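Local coordinates for protein extracellular ligand-binding receptor (Desulfohalobium retbaense DSM 5692, PDB 5ERE) that probably senses small extracellular solutes, binding 4-methyl-2-oxopentanoate (ketoleucine) in a leucine-binding-protein-like domain and cytosine in a tandem PAS-like sensor region, at residues V257-D261 with T290-G294. Sequence-based numbering, arbitrary orientation.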
ATOM      1  N   VAL A 257      -8.396   8.074  18.182  1.00 35.00           N
ATOM      2  CA  VAL A 257      -7.048   8.545  17.856  1.00 35.62           C
ATOM      3  C   VAL A 257      -7.122   9.599  16.754  1.00 35.26           C
ATOM      4  O   VAL A 257      -6.504  10.676  16.840  1.00 29.25           O
ATOM      5  CB  VAL A 257      -6.137   7.367  17.404  1.00 36.51           C
ATOM      6  CG1 VAL A 257      -4.794   7.873  16.808  1.00 27.90           C
ATOM      7  CG2 VAL A 257      -5.907   6.405  18.541  1.00 38.01           C
ATOM      8  N   GLU A 258      -7.885   9.287  15.721  1.00 30.24           N
ATOM      9  CA  GLU A 258      -8.102  10.196  14.621  1.00 27.97           C
ATOM     10  C   GLU A 258      -8.758  11.505  15.051  1.00 31.38           C
ATOM     11  O   GLU A 258      -8.418  12.582  14.553  1.00 34.18           O
ATOM     12  CB  GLU A 258      -8.998   9.534  13.542  1.00 30.00           C
ATOM     13  CG  GLU A 258      -9.258  10.430  12.339  1.00 29.94           C
ATOM     14  CD  GLU A 258     -10.266   9.813  11.332  1.00 37.09           C
ATOM     15  OE1 GLU A 258     -11.360   9.360  11.774  1.00 38.89           O
ATOM     16  OE2 GLU A 258      -9.949   9.807  10.116  1.00 37.02           O
ATOM     17  N   ALA A 259      -9.765  11.390  15.898  1.00 30.01           N
ATOM     18  CA  ALA A 259     -10.522  12.536  16.316  1.00 27.86           C
ATOM     19  C   ALA A 259      -9.637  13.424  17.225  1.00 35.98           C
ATOM     20  O   ALA A 259      -9.711  14.642  17.137  1.00 29.47           O
ATOM     21  CB  ALA A 259     -11.773  12.127  17.020  1.00 36.80           C
ATOM     22  N   TYR A 260      -8.770  12.812  18.028  1.00 29.42           N
ATOM     23  CA  TYR A 260      -7.829  13.557  18.833  1.00 29.73           C
ATOM     24  C   TYR A 260      -6.869  14.377  17.949  1.00 40.60           C
ATOM     25  O   TYR A 260      -6.601  15.550  18.247  1.00 34.55           O
ATOM     26  CB  TYR A 260      -7.015  12.615  19.765  1.00 30.74           C
ATOM     27  CG  TYR A 260      -5.968  13.332  20.567  1.00 38.06           C
ATOM     28  CD1 TYR A 260      -6.291  13.923  21.781  1.00 45.53           C
ATOM     29  CD2 TYR A 260      -4.648  13.431  20.112  1.00 42.93           C
ATOM     30  CE1 TYR A 260      -5.320  14.615  22.540  1.00 40.36           C
ATOM     31  CE2 TYR A 260      -3.675  14.118  20.861  1.00 45.07           C
ATOM     32  CZ  TYR A 260      -4.020  14.697  22.068  1.00 42.74           C
ATOM     33  OH  TYR A 260      -3.066  15.355  22.821  1.00 49.77           O
ATOM     34  N   ASP A 261      -6.323  13.786  16.885  1.00 40.37           N
ATOM     35  CA  ASP A 261      -5.432  14.561  16.007  1.00 32.46           C
ATOM     36  C   ASP A 261      -6.158  15.667  15.243  1.00 36.61           C
ATOM     37  O   ASP A 261      -5.573  16.739  14.971  1.00 37.85           O
ATOM     38  CB  ASP A 261      -4.699  13.683  15.003  1.00 34.72           C
ATOM     39  CG  ASP A 261      -3.532  12.934  15.610  1.00 40.91           C
ATOM     40  OD1 ASP A 261      -3.298  13.071  16.832  1.00 41.44           O
ATOM     41  OD2 ASP A 261      -2.852  12.198  14.853  1.00 43.10           O
ATOM     42  N   THR A 290       2.587  15.265  12.912  1.00 28.74           N
ATOM     43  CA  THR A 290       2.931  14.117  13.704  1.00 38.15           C
ATOM     44  C   THR A 290       2.112  14.216  14.968  1.00 37.03           C
ATOM     45  O   THR A 290       1.983  15.269  15.556  1.00 43.82           O
ATOM     46  CB  THR A 290       4.438  14.057  13.969  1.00 49.73           C
ATOM     47  OG1 THR A 290       5.107  13.806  12.718  1.00 46.57           O
ATOM     48  CG2 THR A 290       4.772  12.941  14.935  1.00 53.57           C
ATOM     49  N   GLY A 291       1.475  13.112  15.327  1.00 37.35           N
ATOM     50  CA  GLY A 291       0.483  13.134  16.378  1.00 31.75           C
ATOM     51  C   GLY A 291       0.128  11.703  16.739  1.00 31.13           C
ATOM     52  O   GLY A 291       0.909  10.788  16.525  1.00 33.81           O
ATOM     53  N   ALA A 292      -1.059  11.521  17.286  1.00 36.60           N
ATOM     54  CA  ALA A 292      -1.434  10.233  17.817  1.00 31.20           C
ATOM     55  C   ALA A 292      -1.545   9.189  16.719  1.00 36.03           C
ATOM     56  O   ALA A 292      -1.266   7.990  16.971  1.00 32.49           O
ATOM     57  CB  ALA A 292      -2.734  10.337  18.602  1.00 37.60           C
ATOM     58  N   LEU A 293      -1.890   9.626  15.496  1.00 33.92           N
ATOM     59  CA  LEU A 293      -1.974   8.711  14.344  1.00 36.84           C
ATOM     60  C   LEU A 293      -0.622   8.444  13.737  1.00 42.40           C
ATOM     61  O   LEU A 293      -0.529   7.806  12.702  1.00 38.98           O
ATOM     62  CB  LEU A 293      -2.841   9.286  13.231  1.00 27.86           C
ATOM     63  CG  LEU A 293      -4.345   9.349  13.337  1.00 28.68           C
ATOM     64  CD1 LEU A 293      -4.882  10.344  12.232  1.00 38.70           C
ATOM     65  CD2 LEU A 293      -4.874   7.935  13.103  1.00 38.06           C
ATOM     66  N   GLY A 294       0.418   9.030  14.316  1.00 34.17           N
ATOM     67  CA  GLY A 294       1.741   8.900  13.745  1.00 35.89           C
ATOM     68  C   GLY A 294       1.992  10.059  12.796  1.00 35.18           C
ATOM     69  O   GLY A 294       1.407  11.117  12.947  1.00 38.28           O
TER
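Residues 257-261 form one turn of helix 254-271, closed by the bond from Asp261 N to Val257 O (3.1 Å), while residues 290-294 leave strand 288-291 in a type I beta turn from Gly291 to Gly294. Gly294 N to Gly291 O (2.9 Å) and Gly291 N to Gly294 O (3.1 Å) close it, as in a two-residue beta hairpin linking strands 288-291 and 296-298. Its tip meets the helix, with the CA atoms of Val257 and Ala292 5.9 Å apart.

The carboxylate of Asp261 receives the amides of both central turn residues: Ala292 N donates to OD1 and Leu293 N to OD2, each at 2.8 Å. Aspartate's short side chain, its CA-to-CB bond directed toward the turn, sets one oxygen before each adjacent NH, satisfying these polar groups in a buried contact. At Gly291 a CB would clash with Asp261 OD1; at Gly294 the backbone angles (phi 92°, psi -155°) would drive any CB into the carbonyl oxygen of Leu293.

In this periplasmic binding protein fold, the contact fastens a hairpin of the mixed sheet to a helix bordering the ketoleucine pocket. Branched, apolar Val257 fills space beside the turn without competing for its NH groups, CG1 lying 3.7 Å from both Ala292 CB and Leu293 CD2. The small Ala292 CB also fits 3.9 Å from Tyr260 CD2. Leu293 is long enough to span from Val257 to Glu258, its CD1 4.0 Å from Glu258 CA, whereas the Glu258 carboxylate bonds to Thr109 and pocket residue Gly93, and the Tyr260 hydroxyl to Glu31 on helix 15-32.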